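Local coordinates for protein SSD1 (Saccharomyces cerevisiae S288C, PDB 7AM1) that binds untranslated regions of mRNAs and represses their translation, as a non-enzymatic member of the RNase II family of exonucleases, at residues F358-T361 against N362-N365; V547-N550 against E551-K555. All coordinates share one frame; numbering follows the deposited sequence.

Contact 1 of 2, residues F358-T361 against N362-N365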
ATOM      1  N   PHE A 358     -24.377 -12.385 -26.053  1.00 56.13           N
ATOM      2  CA  PHE A 358     -23.187 -13.201 -26.258  1.00 54.26           C
ATOM      3  C   PHE A 358     -23.389 -14.611 -25.705  1.00 55.13           C
ATOM      4  O   PHE A 358     -22.435 -15.243 -25.251  1.00 57.01           O
ATOM      5  CB  PHE A 358     -21.954 -12.576 -25.592  1.00 50.87           C
ATOM      6  CG  PHE A 358     -21.530 -11.253 -26.171  1.00 48.72           C
ATOM      7  CD1 PHE A 358     -20.858 -11.190 -27.383  1.00 48.53           C
ATOM      8  CD2 PHE A 358     -21.768 -10.072 -25.480  1.00 47.78           C
ATOM      9  CE1 PHE A 358     -20.456  -9.968 -27.910  1.00 48.47           C
ATOM     10  CE2 PHE A 358     -21.373  -8.846 -26.001  1.00 47.41           C
ATOM     11  CZ  PHE A 358     -20.712  -8.793 -27.210  1.00 48.02           C
ATOM     12  N   THR A 359     -24.620 -15.123 -25.733  1.00 53.82           N
ATOM     13  CA  THR A 359     -24.910 -16.398 -25.088  1.00 54.04           C
ATOM     14  C   THR A 359     -24.800 -17.594 -26.026  1.00 55.51           C
ATOM     15  O   THR A 359     -24.803 -18.734 -25.547  1.00 57.67           O
ATOM     16  CB  THR A 359     -26.317 -16.388 -24.474  1.00 54.60           C
ATOM     17  OG1 THR A 359     -27.293 -16.204 -25.506  1.00 55.19           O
ATOM     18  CG2 THR A 359     -26.452 -15.271 -23.447  1.00 54.16           C
ATOM     19  N   ASP A 360     -24.705 -17.371 -27.337  1.00 54.52           N
ATOM     20  CA  ASP A 360     -24.559 -18.466 -28.291  1.00 55.24           C
ATOM     21  C   ASP A 360     -23.158 -19.052 -28.163  1.00 56.14           C
ATOM     22  O   ASP A 360     -22.178 -18.440 -28.602  1.00 54.17           O
ATOM     23  CB  ASP A 360     -24.821 -17.975 -29.712  1.00 54.66           C
ATOM     24  CG  ASP A 360     -24.957 -19.111 -30.707  1.00 55.36           C
ATOM     25  OD1 ASP A 360     -24.413 -20.204 -30.448  1.00 54.98           O
ATOM     26  OD2 ASP A 360     -25.612 -18.909 -31.752  1.00 56.15           O
ATOM     27  N   THR A 361     -23.058 -20.231 -27.546  1.00 60.08           N
ATOM     28  CA  THR A 361     -21.766 -20.872 -27.336  1.00 61.59           C
ATOM     29  C   THR A 361     -21.147 -21.386 -28.631  1.00 60.22           C
ATOM     30  O   THR A 361     -20.000 -21.850 -28.604  1.00 59.35           O
ATOM     31  CB  THR A 361     -21.905 -22.017 -26.328  1.00 65.65           C
ATOM     32  OG1 THR A 361     -22.940 -22.916 -26.742  1.00 68.57           O
ATOM     33  CG2 THR A 361     -22.238 -21.464 -24.945  1.00 65.75           C
ATOM     34  N   ASN A 362     -21.876 -21.333 -29.752  1.00 58.11           N
ATOM     35  CA  ASN A 362     -21.281 -21.648 -31.043  1.00 56.61           C
ATOM     36  C   ASN A 362     -20.501 -20.478 -31.620  1.00 53.44           C
ATOM     37  O   ASN A 362     -19.589 -20.694 -32.426  1.00 52.63           O
ATOM     38  CB  ASN A 362     -22.359 -22.043 -32.059  1.00 58.62           C
ATOM     39  CG  ASN A 362     -23.088 -23.311 -31.680  1.00 61.73           C
ATOM     40  OD1 ASN A 362     -22.518 -24.209 -31.064  1.00 63.02           O
ATOM     41  ND2 ASN A 362     -24.358 -23.394 -32.056  1.00 63.13           N
ATOM     42  N   GLU A 363     -20.802 -19.255 -31.186  1.00 51.62           N
ATOM     43  CA  GLU A 363     -20.176 -18.060 -31.732  1.00 52.77           C
ATOM     44  C   GLU A 363     -19.142 -17.442 -30.811  1.00 50.78           C
ATOM     45  O   GLU A 363     -18.192 -16.829 -31.300  1.00 50.70           O
ATOM     46  CB  GLU A 363     -21.235 -16.993 -32.042  1.00 55.04           C
ATOM     47  CG  GLU A 363     -22.291 -17.406 -33.057  1.00 58.18           C
ATOM     48  CD  GLU A 363     -21.746 -17.573 -34.465  1.00 61.52           C
ATOM     49  OE1 GLU A 363     -20.741 -16.915 -34.805  1.00 61.97           O
ATOM     50  OE2 GLU A 363     -22.336 -18.356 -35.237  1.00 63.48           O
ATOM     51  N   TYR A 364     -19.310 -17.573 -29.497  1.00 49.05           N
ATOM     52  CA  TYR A 364     -18.426 -16.946 -28.526  1.00 47.22           C
ATOM     53  C   TYR A 364     -18.011 -17.985 -27.501  1.00 47.23           C
ATOM     54  O   TYR A 364     -18.855 -18.720 -26.979  1.00 47.47           O
ATOM     55  CB  TYR A 364     -19.111 -15.759 -27.833  1.00 47.23           C
ATOM     56  CG  TYR A 364     -19.573 -14.696 -28.799  1.00 47.58           C
ATOM     57  CD1 TYR A 364     -18.696 -13.725 -29.254  1.00 47.43           C
ATOM     58  CD2 TYR A 364     -20.879 -14.672 -29.265  1.00 48.93           C
ATOM     59  CE1 TYR A 364     -19.104 -12.755 -30.140  1.00 47.89           C
ATOM     60  CE2 TYR A 364     -21.299 -13.707 -30.161  1.00 49.90           C
ATOM     61  CZ  TYR A 364     -20.405 -12.750 -30.592  1.00 49.47           C
ATOM     62  OH  TYR A 364     -20.809 -11.784 -31.484  1.00 49.74           O
ATOM     63  N   ASN A 365     -16.709 -18.061 -27.244  1.00 47.07           N
ATOM     64  CA  ASN A 365     -16.142 -18.915 -26.205  1.00 49.22           C
ATOM     65  C   ASN A 365     -15.671 -17.985 -25.090  1.00 45.16           C
ATOM     66  O   ASN A 365     -14.505 -17.597 -25.025  1.00 44.11           O
ATOM     67  CB  ASN A 365     -15.009 -19.776 -26.741  1.00 52.58           C
ATOM     68  CG  ASN A 365     -14.509 -20.781 -25.719  1.00 55.74           C
ATOM     69  OD1 ASN A 365     -14.839 -20.703 -24.534  1.00 55.45           O
ATOM     70  ND2 ASN A 365     -13.710 -21.735 -26.176  1.00 58.34           N
TER
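The chain turns back on itself between Asp360 and Tyr364, where the carbonyl of Asp360 receives two backbone amides in succession, Glu363 N at 3.0 Å closing a beta turn and Tyr364 N at 3.1 Å closing an alpha turn. The two donors reach the oxygen differently: Tyr364 N lies nearly in line with the C=O bond, at 165°, whereas Glu363 N comes from above the carbonyl plane. The side chain of Asp360 adds a third bond. With CG anti to the backbone N (chi1 -169°), the carboxylate swings forward along the chain, and OD1 accepts Asn362 N at 2.9 Å, an Asx turn in which the donor lies on the anti side of the oxygen but tilted out of the carboxylate plane. A short acidic residue suits this place, since its carboxylate can reach an amide just two residues ahead. The beta-carbon of Asn362 packs against the same oxygen, with OD1 to CB at 3.2 Å.

The turn also brings two rings together. Phe358 points an edge at the face of Tyr364 in a T-shaped stack, the planes at 85° and the centroids 4.9 Å apart. Phe358 CD1 stands over the centre of the tyrosine ring, its contact with Tyr364 CZ being 3.6 Å. Tyrosine suits position 364, offering a broad face to this edge while the residue remains partly exposed. Glu363 OE1 is engaged by Arg383 in a salt bridge.

This surface loop runs from edge strand 356-358 to strand 367-370 in the RNB domain. Phe358, apolar and buried, packs against residues of strands 446-456 and 462-472, while His381 of strand 378-384 meets both rings, edge-to-face in the case of Tyr364. The aromatic pair thus lies against the sheet, with the polar turn outside it.

Contact 2 of 2, residues V547-N550 against E551-K555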
ATOM      1  N   VAL A 547      -0.917 -10.269 -14.852  1.00 34.80           N
ATOM      2  CA  VAL A 547      -0.483  -9.121 -15.642  1.00 34.14           C
ATOM      3  C   VAL A 547      -1.243  -9.069 -16.961  1.00 35.30           C
ATOM      4  O   VAL A 547      -1.637  -7.990 -17.423  1.00 34.40           O
ATOM      5  CB  VAL A 547       1.039  -9.180 -15.868  1.00 35.55           C
ATOM      6  CG1 VAL A 547       1.483  -8.128 -16.872  1.00 37.51           C
ATOM      7  CG2 VAL A 547       1.780  -8.997 -14.555  1.00 33.89           C
ATOM      8  N   VAL A 548      -1.461 -10.230 -17.587  1.00 36.60           N
ATOM      9  CA  VAL A 548      -2.225 -10.289 -18.832  1.00 37.27           C
ATOM     10  C   VAL A 548      -3.618  -9.707 -18.627  1.00 35.99           C
ATOM     11  O   VAL A 548      -4.048  -8.801 -19.351  1.00 35.23           O
ATOM     12  CB  VAL A 548      -2.298 -11.739 -19.351  1.00 39.32           C
ATOM     13  CG1 VAL A 548      -3.366 -11.869 -20.431  1.00 39.74           C
ATOM     14  CG2 VAL A 548      -0.960 -12.177 -19.897  1.00 39.35           C
ATOM     15  N   ILE A 549      -4.346 -10.226 -17.636  1.00 34.34           N
ATOM     16  CA  ILE A 549      -5.694  -9.741 -17.380  1.00 34.78           C
ATOM     17  C   ILE A 549      -5.658  -8.297 -16.897  1.00 34.28           C
ATOM     18  O   ILE A 549      -6.558  -7.512 -17.216  1.00 33.99           O
ATOM     19  CB  ILE A 549      -6.409 -10.655 -16.366  1.00 35.89           C
ATOM     20  CG1 ILE A 549      -6.492 -12.096 -16.893  1.00 37.55           C
ATOM     21  CG2 ILE A 549      -7.781 -10.095 -16.005  1.00 36.54           C
ATOM     22  CD1 ILE A 549      -7.209 -12.267 -18.236  1.00 38.34           C
ATOM     23  N   ASN A 550      -4.627  -7.918 -16.129  1.00 33.88           N
ATOM     24  CA  ASN A 550      -4.554  -6.560 -15.592  1.00 34.14           C
ATOM     25  C   ASN A 550      -4.341  -5.534 -16.702  1.00 33.34           C
ATOM     26  O   ASN A 550      -4.914  -4.438 -16.660  1.00 31.06           O
ATOM     27  CB  ASN A 550      -3.433  -6.456 -14.546  1.00 34.62           C
ATOM     28  CG  ASN A 550      -3.553  -5.200 -13.662  1.00 35.46           C
ATOM     29  OD1 ASN A 550      -4.654  -4.785 -13.286  1.00 33.74           O
ATOM     30  ND2 ASN A 550      -2.411  -4.600 -13.327  1.00 34.77           N
ATOM     31  N   GLU A 551      -3.518  -5.857 -17.703  1.00 32.23           N
ATOM     32  CA  GLU A 551      -3.304  -4.890 -18.776  1.00 35.88           C
ATOM     33  C   GLU A 551      -4.531  -4.784 -19.673  1.00 35.77           C
ATOM     34  O   GLU A 551      -4.791  -3.717 -20.242  1.00 37.02           O
ATOM     35  CB  GLU A 551      -2.066  -5.254 -19.591  1.00 38.05           C
ATOM     36  CG  GLU A 551      -0.751  -4.903 -18.895  1.00 39.69           C
ATOM     37  CD  GLU A 551      -0.562  -3.401 -18.701  1.00 41.31           C
ATOM     38  OE1 GLU A 551      -0.999  -2.621 -19.576  1.00 40.99           O
ATOM     39  OE2 GLU A 551       0.019  -3.001 -17.664  1.00 42.95           O
ATOM     40  N   ILE A 552      -5.305  -5.862 -19.800  1.00 38.13           N
ATOM     41  CA  ILE A 552      -6.569  -5.766 -20.522  1.00 38.73           C
ATOM     42  C   ILE A 552      -7.553  -4.894 -19.751  1.00 37.82           C
ATOM     43  O   ILE A 552      -8.239  -4.052 -20.337  1.00 38.10           O
ATOM     44  CB  ILE A 552      -7.135  -7.171 -20.805  1.00 38.52           C
ATOM     45  CG1 ILE A 552      -6.303  -7.859 -21.894  1.00 39.33           C
ATOM     46  CG2 ILE A 552      -8.604  -7.091 -21.225  1.00 39.56           C
ATOM     47  CD1 ILE A 552      -6.580  -9.342 -22.037  1.00 39.54           C
ATOM     48  N   LYS A 553      -7.624  -5.064 -18.428  1.00 37.75           N
ATOM     49  CA  LYS A 553      -8.524  -4.249 -17.615  1.00 36.97           C
ATOM     50  C   LYS A 553      -8.106  -2.784 -17.617  1.00 35.78           C
ATOM     51  O   LYS A 553      -8.962  -1.892 -17.564  1.00 35.10           O
ATOM     52  CB  LYS A 553      -8.569  -4.786 -16.185  1.00 38.14           C
ATOM     53  CG  LYS A 553      -9.385  -6.060 -16.028  1.00 40.03           C
ATOM     54  CD  LYS A 553      -9.245  -6.660 -14.638  1.00 41.57           C
ATOM     55  CE  LYS A 553     -10.149  -7.870 -14.466  1.00 42.73           C
ATOM     56  NZ  LYS A 553     -10.023  -8.478 -13.110  1.00 42.25           N
ATOM     57  N   ARG A 554      -6.796  -2.512 -17.647  1.00 35.72           N
ATOM     58  CA  ARG A 554      -6.334  -1.129 -17.705  1.00 36.33           C
ATOM     59  C   ARG A 554      -6.782  -0.466 -18.998  1.00 36.20           C
ATOM     60  O   ARG A 554      -7.188   0.703 -19.007  1.00 36.32           O
ATOM     61  CB  ARG A 554      -4.812  -1.074 -17.577  1.00 37.68           C
ATOM     62  CG  ARG A 554      -4.300  -1.308 -16.149  1.00 38.32           C
ATOM     63  CD  ARG A 554      -2.792  -1.471 -16.105  1.00 39.52           C
ATOM     64  NE  ARG A 554      -2.312  -1.559 -14.727  1.00 40.03           N
ATOM     65  CZ  ARG A 554      -1.033  -1.579 -14.374  1.00 40.67           C
ATOM     66  NH1 ARG A 554      -0.085  -1.516 -15.300  1.00 40.48           N
ATOM     67  NH2 ARG A 554      -0.704  -1.655 -13.090  1.00 41.48           N
ATOM     68  N   LYS A 555      -6.736  -1.209 -20.102  1.00 35.51           N
ATOM     69  CA  LYS A 555      -7.241  -0.686 -21.363  1.00 34.47           C
ATOM     70  C   LYS A 555      -8.746  -0.460 -21.286  1.00 35.69           C
ATOM     71  O   LYS A 555      -9.250   0.585 -21.716  1.00 36.62           O
ATOM     72  CB  LYS A 555      -6.889  -1.648 -22.499  1.00 33.83           C
ATOM     73  CG  LYS A 555      -7.396  -1.212 -23.873  1.00 36.99           C
ATOM     74  CD  LYS A 555      -6.731   0.075 -24.335  1.00 40.35           C
ATOM     75  CE  LYS A 555      -7.466   0.682 -25.506  1.00 44.72           C
ATOM     76  NZ  LYS A 555      -6.719   1.819 -26.106  1.00 48.10           N
TER
HETATM   77  O   HOH W   1      -4.376  -2.039 -12.806  1.00 30.96           O
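Asn550 and Arg554 lie one helical turn apart on helix 544-568 of the RNB domain, and their backbones are joined by the ordinary i+4 to i bond, Arg554 N to Asn550 O at 2.9 Å. Glu551 N, Ile552 N and Lys553 N donate in the same way to the carbonyls of Val547, Val548 and Ile549.

The polar side chains form a network around this turn. Asn550 CG is anti to the backbone N (chi1 -164°), which carries its amide toward the end of Arg554. There ND2 sits over one face of the guanidinium, 3.3 Å from Arg554 NE, with the two planes 59° apart. ND2 and NE are both donors, so this approach is packing and not a bond. A water joins the two side chains instead, donating a hydrogen bond to Asn550 OD1 at 2.8 Å and accepting one from Arg554 NE at 2.9 Å, in the plane of the guanidinium. Glu526 OE1 serves both residues, bonded to Asn550 ND2 and salt-bridged to Arg554 NH2.

Charge pairing involves Glu551. Bent at its second torsion, it turns OE2 to Arg554 NH1 at 2.8 Å, a salt bridge whose hydrogen bond is weak in angle, and OE2 is also salt-bridged to Arg510.

Apolar contacts occupy other flanks of the helix. Ile549 CG2 rests on the aliphatic stem of Lys553, 3.6 Å from CE, so CD and CE of the extended lysine lie against this one methyl. Val548, Ile549 and Ile552 fill the interface with helices 480-488 and 495-510 and strand 378-384, where branched aliphatic residues suit a buried face.

Two carboxylates, from Glu551 and Glu526, probably balance the charge of Arg554. The buried carboxylate of Glu551 is in turn probably stabilised by its two arginines, and the guanidinium is held from several directions.

How the contacts relate
Both contacts are local, within one continuous stretch each, and both fall in the RNB domain, but they occupy different settings. Contact 1 is a surface loop, its centre about 40 Å from the centre of the chain, whereas contact 2 lies along a largely buried helix, its centre about 20 Å from that point; the centres of the two contacts are 23 Å apart and they do not touch. Strand 378-384 is common ground, meeting the aromatics of 358-365 and the aliphatic residues of 547-555. In the loop, an irregular turn is built from a shared carbonyl and a carboxylate. In the helix, the repeating backbone bonds supply the shape, and side chains are left to pair charge, bind a water and pack.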